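Uncharacterized protein lp_2219 (Lactobacillus plantarum, PDB 3HFQ) is of unknown function but folds as a seven-bladed beta-propeller of the lactonase family, so it may act as a lactonase. Local coordinates at residues A[2-7]-A[71-76]; A[20-25]-A[29-34]; A[55-60]-A[64-69]; A[245-248]-A[253-256]; A[312-317]-A[323-328]. The protein carries 1 engineered substitution. All coordinates share one frame; numbering follows the deposited sequence.

Interaction 1 of 5, residues A[2-7]-A[71-76]; sequences QERILF and DGQTAH
Arg4 reaches across from strand 2-9 to meet Gly72 and Gln73 in the turn that leads into strand 74-84. The contact joins two neighbouring blades of the beta-propeller at its surface. The Arg4 side chain is extended, with CG anti to the backbone N (chi1 -171°), and this carries the guanidinium to the turn. Gly72 O lies at the guanidinium edge, near its plane. It takes two weak hydrogen bonds, from NH1 of Arg4 at 2.7 Å and from NH2 of Arg4 at 2.9 Å, and both are strongly bent. Gln73 comes over one face of the same group. Its NE2 stands 3.1 Å from Arg4 NE, over the centre of the guanidinium. Both atoms are donors, so this is packing and not a hydrogen bond. The amide plane is turned 49° from the guanidinium plane. Gln20, on strand 17-24, positions both partners. Its OE1 accepts from Arg4 NH2, and its NE2 donates to Gln73 O. The turn itself is type II', from Asp71 to Thr74, with Gly72 at positive phi. Asp71 O holds it closed by accepting twice, from Thr74 N at 3.1 Å and from Thr74 OG1 at 2.6 Å.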
# COMPACT_ATOMS: atom_id res chain seq x y z
N GLN A 2 21.15 -11.19 4.25
CA GLN A 2 20.49 -10.14 5.02
C GLN A 2 19.73 -9.21 4.08
O GLN A 2 20.28 -8.71 3.10
CB GLN A 2 21.52 -9.33 5.81
CG GLN A 2 22.40 -10.16 6.73
CD GLN A 2 23.39 -9.31 7.51
OE1 GLN A 2 24.08 -8.46 6.94
NE2 GLN A 2 23.48 -9.54 8.82
N GLU A 3 18.46 -8.97 4.39
CA GLU A 3 17.62 -8.09 3.58
C GLU A 3 17.08 -6.96 4.45
O GLU A 3 16.47 -7.19 5.49
CB GLU A 3 16.47 -8.86 2.95
CG GLU A 3 16.93 -9.91 1.95
CD GLU A 3 15.78 -10.67 1.32
OE1 GLU A 3 14.92 -11.17 2.08
OE2 GLU A 3 15.73 -10.75 0.08
N ARG A 4 17.32 -5.73 3.99
CA ARG A 4 16.90 -4.53 4.70
C ARG A 4 15.43 -4.22 4.48
O ARG A 4 14.91 -4.34 3.37
CB ARG A 4 17.76 -3.36 4.23
CG ARG A 4 17.58 -2.09 5.03
CD ARG A 4 18.48 -1.01 4.45
NE ARG A 4 18.47 0.21 5.23
CZ ARG A 4 19.14 1.31 4.90
NH1 ARG A 4 19.87 1.32 3.79
NH2 ARG A 4 19.08 2.39 5.66
N ILE A 5 14.76 -3.81 5.56
CA ILE A 5 13.34 -3.48 5.53
C ILE A 5 13.11 -2.14 6.22
O ILE A 5 13.74 -1.85 7.23
CB ILE A 5 12.50 -4.52 6.30
CG1 ILE A 5 12.84 -5.93 5.84
CG2 ILE A 5 11.01 -4.22 6.11
CD1 ILE A 5 12.21 -7.01 6.71
N LEU A 6 12.20 -1.33 5.67
CA LEU A 6 11.87 -0.04 6.27
C LEU A 6 10.43 -0.13 6.79
O LEU A 6 9.57 -0.73 6.14
CB LEU A 6 11.98 1.09 5.24
CG LEU A 6 13.35 1.28 4.58
CD1 LEU A 6 13.32 2.53 3.70
CD2 LEU A 6 14.43 1.39 5.65
N PHE A 7 10.19 0.46 7.95
CA PHE A 7 8.87 0.43 8.56
C PHE A 7 8.26 1.82 8.71
O PHE A 7 8.86 2.71 9.32
CB PHE A 7 8.94 -0.20 9.96
CG PHE A 7 9.38 -1.64 9.96
CD1 PHE A 7 8.55 -2.64 9.46
CD2 PHE A 7 10.62 -2.00 10.48
CE1 PHE A 7 8.95 -3.98 9.49
CE2 PHE A 7 11.02 -3.33 10.52
CZ PHE A 7 10.19 -4.32 10.02
N ASP A 71 21.64 6.82 2.78
CA ASP A 71 23.09 6.66 2.65
C ASP A 71 23.51 5.64 3.70
O ASP A 71 23.66 5.97 4.88
CB ASP A 71 23.79 8.00 2.88
CG ASP A 71 25.30 7.89 2.85
OD1 ASP A 71 25.82 6.92 2.25
OD2 ASP A 71 25.98 8.78 3.41
N GLY A 72 23.69 4.39 3.27
CA GLY A 72 24.05 3.34 4.20
C GLY A 72 22.86 3.14 5.13
O GLY A 72 21.72 3.10 4.68
N GLN A 73 23.13 3.04 6.43
CA GLN A 73 22.07 2.85 7.41
C GLN A 73 21.57 4.18 7.97
O GLN A 73 21.06 4.23 9.09
CB GLN A 73 22.57 1.96 8.56
CG GLN A 73 22.83 0.52 8.15
CD GLN A 73 21.55 -0.24 7.88
OE1 GLN A 73 20.89 -0.71 8.82
NE2 GLN A 73 21.19 -0.36 6.62
N THR A 74 21.72 5.25 7.20
CA THR A 74 21.27 6.57 7.63
C THR A 74 20.43 7.23 6.54
O THR A 74 20.41 6.78 5.39
CB THR A 74 22.46 7.51 7.96
OG1 THR A 74 23.22 7.77 6.77
CG2 THR A 74 23.36 6.88 9.01
N ALA A 75 19.73 8.30 6.91
CA ALA A 75 18.88 9.03 5.99
C ALA A 75 19.12 10.53 6.13
O ALA A 75 19.24 11.05 7.24
CB ALA A 75 17.41 8.71 6.27
N HIS A 76 19.19 11.23 5.01
CA HIS A 76 19.42 12.67 5.01
C HIS A 76 18.20 13.35 4.41
O HIS A 76 17.78 13.02 3.30
CB HIS A 76 20.67 13.01 4.19
CG HIS A 76 21.90 12.28 4.62
ND1 HIS A 76 22.51 12.48 5.85
CD2 HIS A 76 22.64 11.33 4.00
CE1 HIS A 76 23.56 11.69 5.95
NE2 HIS A 76 23.66 10.98 4.84

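Interaction 2 of 5, residues A[20-25]-A[29-34]; sequences QGTLDT and TLTNDG
A beta hairpin of one propeller blade brings strand 17-24 against strand 29-38, and a classic beta bulge interrupts the pairing near Gln20. Asp33 and Gly34 both face Gln20 there. Gln20 N donates to Gly34 O at 2.9 Å, while Gln20 O receives weak bonds from Asp33 N and Gly34 N. Nearer the turn, Thr31 N donates to Thr22 O at 3.0 Å, and Asp24 N to Thr29 O at 2.9 Å. Gly21 lies tight against the partner strand, its CA 3.0 Å from Thr31 O. A side chain at this position would clash with that oxygen. Leu23 and Leu30 share the face that packs on Leu312 of a neighbouring blade. Thr22, Thr31 and Asp33 form a polar group on the other face. Thr22 OG1 sits beside its own backbone N (chi1 -58°), which points it at the Asp33 carboxylate. The two side chains cross obliquely. Thr31 OG1 donates to the second carboxylate oxygen, Asp33 OD1, at 2.9 Å from above the carboxylate plane. The two threonines thus fix the rotation of the carboxylate. Thr22 OG1 donates to Asp33 OD2 at 2.7 Å, on the syn lone pair of that oxygen.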
# COMPACT_ATOMS: atom_id res chain seq x y z
N GLN A 20 14.01 0.81 10.73
CA GLN A 20 14.63 -0.08 9.76
C GLN A 20 15.03 -1.38 10.44
O GLN A 20 15.39 -1.40 11.62
CB GLN A 20 15.84 0.60 9.11
CG GLN A 20 17.06 0.80 10.00
CD GLN A 20 18.13 1.66 9.34
OE1 GLN A 20 18.33 1.58 8.13
NE2 GLN A 20 18.81 2.47 10.13
N GLY A 21 14.94 -2.47 9.69
CA GLY A 21 15.28 -3.76 10.25
C GLY A 21 15.96 -4.65 9.24
O GLY A 21 16.27 -4.23 8.12
N THR A 22 16.18 -5.89 9.64
CA THR A 22 16.84 -6.86 8.78
C THR A 22 16.14 -8.20 8.85
O THR A 22 15.74 -8.65 9.92
CB THR A 22 18.30 -7.06 9.22
OG1 THR A 22 18.99 -5.80 9.18
CG2 THR A 22 19.01 -8.06 8.31
N LEU A 23 15.98 -8.83 7.69
CA LEU A 23 15.40 -10.16 7.60
C LEU A 23 16.57 -11.07 7.24
O LEU A 23 17.17 -10.92 6.17
CB LEU A 23 14.31 -10.21 6.51
CG LEU A 23 13.85 -11.57 5.97
CD1 LEU A 23 13.66 -12.57 7.08
CD2 LEU A 23 12.56 -11.38 5.18
N ASP A 24 16.91 -11.98 8.14
CA ASP A 24 18.01 -12.92 7.91
C ASP A 24 17.38 -14.19 7.34
O ASP A 24 16.71 -14.94 8.05
CB ASP A 24 18.72 -13.22 9.23
CG ASP A 24 20.02 -13.98 9.04
OD1 ASP A 24 20.03 -14.97 8.28
OD2 ASP A 24 21.04 -13.58 9.66
N THR A 25 17.60 -14.45 6.05
CA THR A 25 17.03 -15.61 5.35
C THR A 25 17.52 -16.98 5.82
O THR A 25 16.81 -17.99 5.63
CB THR A 25 17.29 -15.49 3.83
OG1 THR A 25 18.70 -15.43 3.60
CG2 THR A 25 16.65 -14.23 3.27
N THR A 29 15.24 -14.94 11.00
CA THR A 29 14.90 -13.93 11.98
C THR A 29 14.55 -12.58 11.36
O THR A 29 14.87 -12.30 10.20
CB THR A 29 16.08 -13.71 12.92
OG1 THR A 29 17.22 -13.35 12.15
CG2 THR A 29 16.37 -14.98 13.70
N LEU A 30 13.89 -11.76 12.17
CA LEU A 30 13.48 -10.42 11.78
C LEU A 30 13.81 -9.51 12.95
O LEU A 30 13.43 -9.79 14.09
CB LEU A 30 11.97 -10.37 11.53
CG LEU A 30 11.41 -8.97 11.27
CD1 LEU A 30 11.92 -8.48 9.93
CD2 LEU A 30 9.89 -8.99 11.30
N THR A 31 14.52 -8.41 12.68
CA THR A 31 14.89 -7.47 13.73
C THR A 31 14.46 -6.06 13.37
O THR A 31 14.19 -5.74 12.21
CB THR A 31 16.43 -7.40 13.92
OG1 THR A 31 17.03 -6.91 12.72
CG2 THR A 31 17.01 -8.75 14.26
N ASN A 32 14.37 -5.21 14.39
CA ASN A 32 14.06 -3.80 14.20
C ASN A 32 15.37 -3.21 14.70
O ASN A 32 15.59 -3.12 15.91
CB ASN A 32 12.89 -3.33 15.07
CG ASN A 32 12.68 -1.83 15.00
OD1 ASN A 32 11.72 -1.29 15.56
ND2 ASN A 32 13.59 -1.13 14.32
N ASP A 33 16.25 -2.84 13.77
CA ASP A 33 17.55 -2.30 14.12
C ASP A 33 17.54 -0.89 14.71
O ASP A 33 18.52 -0.45 15.29
CB ASP A 33 18.48 -2.34 12.90
CG ASP A 33 18.62 -3.74 12.33
OD1 ASP A 33 18.80 -4.69 13.12
OD2 ASP A 33 18.56 -3.90 11.09
N GLY A 34 16.43 -0.19 14.55
CA GLY A 34 16.36 1.15 15.10
C GLY A 34 15.75 2.19 14.18
O GLY A 34 15.37 1.90 13.05

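Interaction 3 of 5, residues A[55-60]-A[64-69]; sequences SVDKED and GIAAWQ
Strands 52-59 and 62-71 pair antiparallel, but their short segments are strongly twisted, with 113° between their directions. Ser55 and Ala66 form a hydrogen-bonded pair with two nearly straight bonds, Ser55 N to Ala66 O at 3.0 Å and Ala66 N to Ser55 O at 2.9 Å. Asp57 and Gly64 form the next such pair. Asp57 N donates to Gly64 O at 2.8 Å. Between them, Val56 and Ile65 diverge, although Ile65 CD1 turns back to within 4.1 Å of Val56 CA. This is a beta hairpin within one propeller blade, and all its touching residues are buried. On the face carrying Ser55, Asp57 and Ala66, Ala66 CB lies 3.8 Å from Ser55 OG and equally near Asp57 CB. Trp68 joins them through the edge of its indole. Its NE1 donates to Ser55 OG at 3.0 Å, with the oxygen close to the ring plane and an N-H...O angle of 164°. Ser55 OG stands between its own backbone N and carbonyl carbon (chi1 61°), facing the indole N-H. A phenylalanine in place of Trp68 would probably leave the buried Ser55 hydroxyl without this donor. The Trp68 side chain also packs on Leu53 and Lys77.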
# COMPACT_ATOMS: atom_id res chain seq x y z
N SER A 55 8.23 9.81 2.10
CA SER A 55 7.31 9.41 3.16
C SER A 55 6.20 10.39 3.45
O SER A 55 6.35 11.60 3.27
CB SER A 55 8.10 9.19 4.45
OG SER A 55 8.74 10.40 4.84
N VAL A 56 5.08 9.85 3.91
CA VAL A 56 3.94 10.66 4.30
C VAL A 56 4.53 11.52 5.40
O VAL A 56 5.36 11.04 6.18
CB VAL A 56 2.81 9.78 4.86
CG1 VAL A 56 1.74 10.65 5.51
CG2 VAL A 56 2.21 8.96 3.72
N ASP A 57 4.12 12.78 5.49
CA ASP A 57 4.69 13.67 6.48
C ASP A 57 3.70 14.65 7.08
O ASP A 57 2.83 15.19 6.39
CB ASP A 57 5.87 14.40 5.82
CG ASP A 57 6.51 15.43 6.71
OD1 ASP A 57 6.67 15.16 7.92
OD2 ASP A 57 6.87 16.51 6.20
N LYS A 58 3.83 14.87 8.39
CA LYS A 58 2.97 15.81 9.09
C LYS A 58 3.84 16.85 9.75
O LYS A 58 4.75 16.54 10.51
CB LYS A 58 2.13 15.10 10.17
CG LYS A 58 1.16 16.02 10.91
CD LYS A 58 0.23 15.22 11.82
CE LYS A 58 -0.84 16.12 12.44
NZ LYS A 58 -1.80 15.34 13.28
N GLU A 59 3.57 18.11 9.43
CA GLU A 59 4.33 19.20 9.98
C GLU A 59 3.27 20.13 10.56
O GLU A 59 2.77 21.03 9.87
CB GLU A 59 5.15 19.86 8.86
CG GLU A 59 6.09 18.91 8.07
CD GLU A 59 7.45 18.71 8.73
OE1 GLU A 59 7.81 19.53 9.61
OE2 GLU A 59 8.18 17.76 8.36
N ASP A 60 2.89 19.87 11.81
CA ASP A 60 1.88 20.65 12.52
C ASP A 60 0.52 20.49 11.87
O ASP A 60 0.01 19.37 11.70
CB ASP A 60 2.26 22.12 12.54
N GLY A 64 1.94 16.44 4.03
CA GLY A 64 2.39 16.24 2.66
C GLY A 64 3.39 15.11 2.56
O GLY A 64 3.22 14.07 3.18
N ILE A 65 4.44 15.33 1.77
CA ILE A 65 5.47 14.33 1.55
C ILE A 65 6.86 14.85 1.87
O ILE A 65 7.20 15.99 1.55
CB ILE A 65 5.47 13.85 0.08
CG1 ILE A 65 4.09 13.28 -0.28
CG2 ILE A 65 6.57 12.82 -0.14
CD1 ILE A 65 3.72 12.00 0.47
N ALA A 66 7.68 14.01 2.50
CA ALA A 66 9.05 14.36 2.84
C ALA A 66 9.97 13.53 1.97
O ALA A 66 9.70 12.35 1.71
CB ALA A 66 9.32 14.08 4.32
N ALA A 67 11.06 14.14 1.52
CA ALA A 67 12.04 13.46 0.67
C ALA A 67 13.35 13.27 1.43
O ALA A 67 13.85 14.20 2.06
CB ALA A 67 12.29 14.29 -0.59
N TRP A 68 13.89 12.06 1.36
CA TRP A 68 15.14 11.73 2.03
C TRP A 68 16.08 10.99 1.09
O TRP A 68 15.63 10.28 0.19
CB TRP A 68 14.91 10.82 3.24
CG TRP A 68 13.71 11.12 4.07
CD1 TRP A 68 12.40 10.84 3.78
CD2 TRP A 68 13.71 11.73 5.36
NE1 TRP A 68 11.59 11.25 4.80
CE2 TRP A 68 12.36 11.82 5.79
CE3 TRP A 68 14.71 12.25 6.19
CZ2 TRP A 68 11.99 12.36 7.02
CZ3 TRP A 68 14.35 12.79 7.42
CH2 TRP A 68 13.00 12.86 7.82
N GLN A 69 17.38 11.15 1.31
CA GLN A 69 18.38 10.42 0.53
C GLN A 69 18.93 9.38 1.50
O GLN A 69 19.43 9.74 2.57
CB GLN A 69 19.52 11.32 0.07
CG GLN A 69 20.69 10.53 -0.55
CD GLN A 69 20.33 9.89 -1.88
OE1 GLN A 69 20.13 10.58 -2.88
NE2 GLN A 69 20.24 8.56 -1.90

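Interaction 4 of 5, residues A[245-248]-A[253-256]; sequences IRLS and FLYV
The hairpin of strands 241-247 and 253-259 supplies the first two strands of a propeller blade. Arg246 and Tyr255 form the central hydrogen-bonded pair. Arg246 N donates to Tyr255 O at 2.9 Å, and Tyr255 N to Arg246 O at 2.8 Å. Both bonds are nearly straight. Two residues on, Ser248 binds Phe253 twice. Its backbone N donates to Phe253 O at 3.0 Å. Its OG accepts from Phe253 N at 3.1 Å, so the hydroxyl takes a backbone acceptor's place at the end of the pairing. The torsion that sets OG between the Ser248 backbone N and carbonyl carbon (chi1 57°) makes this possible. Ser248 OG also bonds Asp250 in the connecting turn.

Ile245, Leu247 and Leu254 pack on one face. Leu254 CD1 fits between the other two, 3.8 Å from Ile245 CG1 and 3.9 Å from Leu247 CD1. Leu254 and Ile245 meet at a slant. Their face packs on Val193 of the preceding blade.

Arg246 and Tyr255 take the other face. The Tyr255 ring turns its edge to Arg246 O, with CD1 3.9 Å away. The polar ends of both residues leave the hairpin. The Arg246 guanidinium forms a salt bridge to Asp290 and bonds Phe291 O, while Tyr255 OH bonds Gly320 O and Arg315. Apolar packing on one face and polar links on the other join this antiparallel hairpin to the blades before and after it, as in a beta-propeller.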
# COMPACT_ATOMS: atom_id res chain seq x y z
N ILE A 245 -2.80 -5.47 -0.21
CA ILE A 245 -2.98 -6.57 -1.14
C ILE A 245 -1.70 -6.73 -1.97
O ILE A 245 -1.17 -5.75 -2.49
CB ILE A 245 -4.22 -6.33 -2.05
CG1 ILE A 245 -4.47 -7.55 -2.95
CG2 ILE A 245 -4.05 -5.07 -2.87
CD1 ILE A 245 -5.85 -7.55 -3.59
N ARG A 246 -1.20 -7.96 -2.04
CA ARG A 246 0.04 -8.24 -2.77
C ARG A 246 -0.10 -9.46 -3.68
O ARG A 246 -0.90 -10.34 -3.43
CB ARG A 246 1.17 -8.51 -1.78
CG ARG A 246 1.35 -7.45 -0.71
CD ARG A 246 1.98 -6.19 -1.28
NE ARG A 246 2.32 -5.26 -0.20
CZ ARG A 246 2.86 -4.06 -0.39
NH1 ARG A 246 3.12 -3.63 -1.62
NH2 ARG A 246 3.13 -3.29 0.66
N LEU A 247 0.72 -9.51 -4.72
CA LEU A 247 0.69 -10.62 -5.66
C LEU A 247 2.11 -11.13 -5.86
O LEU A 247 3.04 -10.34 -6.01
CB LEU A 247 0.11 -10.16 -7.00
CG LEU A 247 -0.13 -11.21 -8.09
CD1 LEU A 247 -1.28 -12.12 -7.69
CD2 LEU A 247 -0.45 -10.50 -9.40
N SER A 248 2.28 -12.45 -5.85
CA SER A 248 3.62 -13.02 -6.04
C SER A 248 4.13 -12.65 -7.43
O SER A 248 3.35 -12.37 -8.33
CB SER A 248 3.58 -14.54 -5.87
OG SER A 248 2.65 -15.14 -6.76
N PHE A 253 -0.15 -16.35 -6.70
CA PHE A 253 -0.77 -16.20 -5.39
C PHE A 253 -1.05 -14.76 -4.98
O PHE A 253 -0.19 -13.89 -5.11
CB PHE A 253 0.10 -16.90 -4.35
CG PHE A 253 0.22 -18.38 -4.58
CD1 PHE A 253 -0.83 -19.24 -4.26
CD2 PHE A 253 1.35 -18.92 -5.19
CE1 PHE A 253 -0.75 -20.60 -4.53
CE2 PHE A 253 1.44 -20.28 -5.47
CZ PHE A 253 0.39 -21.12 -5.14
N LEU A 254 -2.26 -14.54 -4.47
CA LEU A 254 -2.69 -13.22 -4.02
C LEU A 254 -2.82 -13.22 -2.50
O LEU A 254 -3.30 -14.19 -1.91
CB LEU A 254 -4.05 -12.88 -4.65
CG LEU A 254 -4.61 -11.46 -4.44
CD1 LEU A 254 -3.79 -10.46 -5.26
CD2 LEU A 254 -6.06 -11.42 -4.90
N TYR A 255 -2.39 -12.14 -1.87
CA TYR A 255 -2.46 -12.03 -0.42
C TYR A 255 -3.16 -10.73 -0.01
O TYR A 255 -3.01 -9.71 -0.66
CB TYR A 255 -1.04 -12.05 0.18
CG TYR A 255 -0.23 -13.28 -0.19
CD1 TYR A 255 0.31 -13.43 -1.47
CD2 TYR A 255 -0.04 -14.32 0.72
CE1 TYR A 255 1.00 -14.59 -1.84
CE2 TYR A 255 0.64 -15.48 0.36
CZ TYR A 255 1.16 -15.61 -0.92
OH TYR A 255 1.79 -16.78 -1.29
N VAL A 256 -3.94 -10.79 1.07
CA VAL A 256 -4.62 -9.60 1.57
C VAL A 256 -4.65 -9.64 3.10
O VAL A 256 -4.75 -10.71 3.69
CB VAL A 256 -6.08 -9.50 1.02
CG1 VAL A 256 -6.93 -10.65 1.53
CG2 VAL A 256 -6.69 -8.16 1.41

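Interaction 5 of 5, residues A[312-317]-A[323-328]; sequences LYARDL and SLLQKD
Strands 309-315 and 322-330 run antiparallel, at 144° between the directions of their short segments, and a classic beta bulge shifts their register by one residue. Leu325 and Gln326 both face Leu312 at the bulge. Leu312 O accepts from both of their backbone nitrogens, from Leu325 N at 2.9 Å and from Gln326 N at 3.2 Å. In return Leu312 N donates to Gln326 O at 2.8 Å, an almost straight bond. Beyond the bulge, Ala314 and Ser323 pair normally, with Ala314 N donating to Ser323 O at 2.9 Å.

The bulge turns Leu325 toward the partner strand. With CG beside the backbone N (chi1 -79°), its CD1 branch lies over Ala314 and touches Ala314 CB at 3.6 Å. The same methyl meets Leu312 CD2 at 4.0 Å, where the two leucines cross. Cut back to an alanine, Leu312 would lose both methyls, which is likely to open a gap beside Leu325 and leave Leu30 and Val301 short of an apolar neighbour. The Tyr313 ring presents an edge to the peptide between Ser323 and Leu324, with CD2 4.0 Å from Leu324 N. Its hydroxyl bonds Ser282 O.

The two strands form the outer half of a four-stranded propeller blade. Strand 309-315 pairs on its other side with strand 299-304, and Leu325 reaches Phe299 there. Strand 322-330 is the outermost strand of the blade. From it Gln326 OE1 accepts a bond from Leu30 N of strand 29-38 in the neighbouring blade.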
# COMPACT_ATOMS: atom_id res chain seq x y z
N LEU A 312 7.07 -12.55 11.19
CA LEU A 312 7.78 -13.12 10.05
C LEU A 312 7.24 -14.50 9.71
O LEU A 312 7.08 -15.34 10.60
CB LEU A 312 9.28 -13.24 10.35
CG LEU A 312 10.11 -13.96 9.28
CD1 LEU A 312 10.18 -13.10 8.02
CD2 LEU A 312 11.52 -14.23 9.80
N TYR A 313 6.96 -14.73 8.43
CA TYR A 313 6.47 -16.02 7.96
C TYR A 313 7.41 -16.57 6.91
O TYR A 313 8.11 -15.82 6.22
CB TYR A 313 5.12 -15.91 7.24
CG TYR A 313 3.99 -15.30 8.01
CD1 TYR A 313 3.68 -13.95 7.86
CD2 TYR A 313 3.18 -16.08 8.83
CE1 TYR A 313 2.59 -13.39 8.51
CE2 TYR A 313 2.09 -15.52 9.49
CZ TYR A 313 1.79 -14.18 9.31
OH TYR A 313 0.70 -13.63 9.92
N ALA A 314 7.40 -17.89 6.77
CA ALA A 314 8.16 -18.55 5.74
C ALA A 314 7.06 -18.75 4.70
O ALA A 314 5.90 -18.96 5.06
CB ALA A 314 8.68 -19.90 6.23
N ARG A 315 7.41 -18.66 3.43
CA ARG A 315 6.43 -18.83 2.36
C ARG A 315 6.90 -19.91 1.39
O ARG A 315 8.01 -19.83 0.87
CB ARG A 315 6.22 -17.52 1.60
CG ARG A 315 5.41 -17.67 0.32
CD ARG A 315 5.23 -16.34 -0.42
NE ARG A 315 4.43 -16.51 -1.64
CZ ARG A 315 4.92 -16.90 -2.81
NH1 ARG A 315 6.21 -17.15 -2.96
NH2 ARG A 315 4.09 -17.06 -3.84
N ASP A 316 6.06 -20.92 1.16
CA ASP A 316 6.40 -21.99 0.23
C ASP A 316 6.30 -21.43 -1.18
O ASP A 316 5.26 -20.88 -1.57
CB ASP A 316 5.43 -23.17 0.41
CG ASP A 316 5.85 -24.40 -0.39
OD1 ASP A 316 5.81 -24.35 -1.64
OD2 ASP A 316 6.24 -25.41 0.24
N LEU A 317 7.37 -21.57 -1.95
CA LEU A 317 7.43 -21.05 -3.31
C LEU A 317 6.48 -21.70 -4.32
O LEU A 317 6.11 -21.08 -5.32
CB LEU A 317 8.86 -21.14 -3.84
CG LEU A 317 9.96 -20.48 -3.01
CD1 LEU A 317 11.30 -20.64 -3.72
CD2 LEU A 317 9.65 -19.01 -2.81
N SER A 323 3.72 -20.03 6.99
CA SER A 323 3.86 -20.66 8.29
C SER A 323 4.68 -19.73 9.17
O SER A 323 5.68 -19.15 8.73
CB SER A 323 4.54 -22.04 8.17
OG SER A 323 5.88 -21.93 7.73
N LEU A 324 4.24 -19.58 10.41
CA LEU A 324 4.90 -18.70 11.37
C LEU A 324 6.35 -19.06 11.68
O LEU A 324 6.69 -20.22 11.87
CB LEU A 324 4.10 -18.69 12.68
CG LEU A 324 4.62 -17.82 13.83
CD1 LEU A 324 4.64 -16.36 13.40
CD2 LEU A 324 3.72 -18.00 15.05
N LEU A 325 7.20 -18.03 11.72
CA LEU A 325 8.62 -18.22 12.04
C LEU A 325 8.96 -17.44 13.30
O LEU A 325 9.59 -17.96 14.22
CB LEU A 325 9.51 -17.74 10.89
CG LEU A 325 9.67 -18.66 9.68
CD1 LEU A 325 10.56 -17.98 8.65
CD2 LEU A 325 10.29 -19.99 10.12
N GLN A 326 8.54 -16.18 13.34
CA GLN A 326 8.82 -15.34 14.50
C GLN A 326 7.75 -14.27 14.67
O GLN A 326 7.24 -13.73 13.68
CB GLN A 326 10.20 -14.68 14.35
CG GLN A 326 10.63 -13.83 15.54
CD GLN A 326 11.98 -13.17 15.31
OE1 GLN A 326 12.52 -13.20 14.20
NE2 GLN A 326 12.53 -12.56 16.35
N LYS A 327 7.41 -13.98 15.91
CA LYS A 327 6.41 -12.96 16.21
C LYS A 327 6.92 -12.04 17.31
O LYS A 327 8.00 -12.25 17.86
CB LYS A 327 5.10 -13.62 16.67
CG LYS A 327 5.19 -14.37 18.00
CD LYS A 327 3.83 -14.91 18.43
CE LYS A 327 3.91 -15.65 19.76
NZ LYS A 327 2.57 -16.14 20.21
N ASP A 328 6.13 -11.02 17.60
CA ASP A 328 6.45 -10.06 18.64
C ASP A 328 7.74 -9.28 18.47
O ASP A 328 8.42 -8.99 19.46
CB ASP A 328 6.42 -10.75 20.01
CG ASP A 328 5.03 -11.22 20.39
OD1 ASP A 328 4.06 -10.50 20.06
OD2 ASP A 328 4.90 -12.29 21.02

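Overall arrangement
Interactions 2, 3, 4 and 5 are hairpins within four different blades, built mainly on backbone hydrogen bonds. Interaction 1 differs: it joins two blades through one arginine, with weak bonds at the surface. It shares a sheet with interaction 2 through strands 2-9 and 17-24, and another with interaction 3 through strands 62-71 and 74-84. Interactions 3 and 4 are buried, and in both a serine hydroxyl accepts an N-H. Interactions 2 and 5 are partly buried and far from the chain's centre, and each has a classic bulge. They touch through Leu23 and Leu312. Interactions 4 and 5 meet at Tyr255 and Arg315.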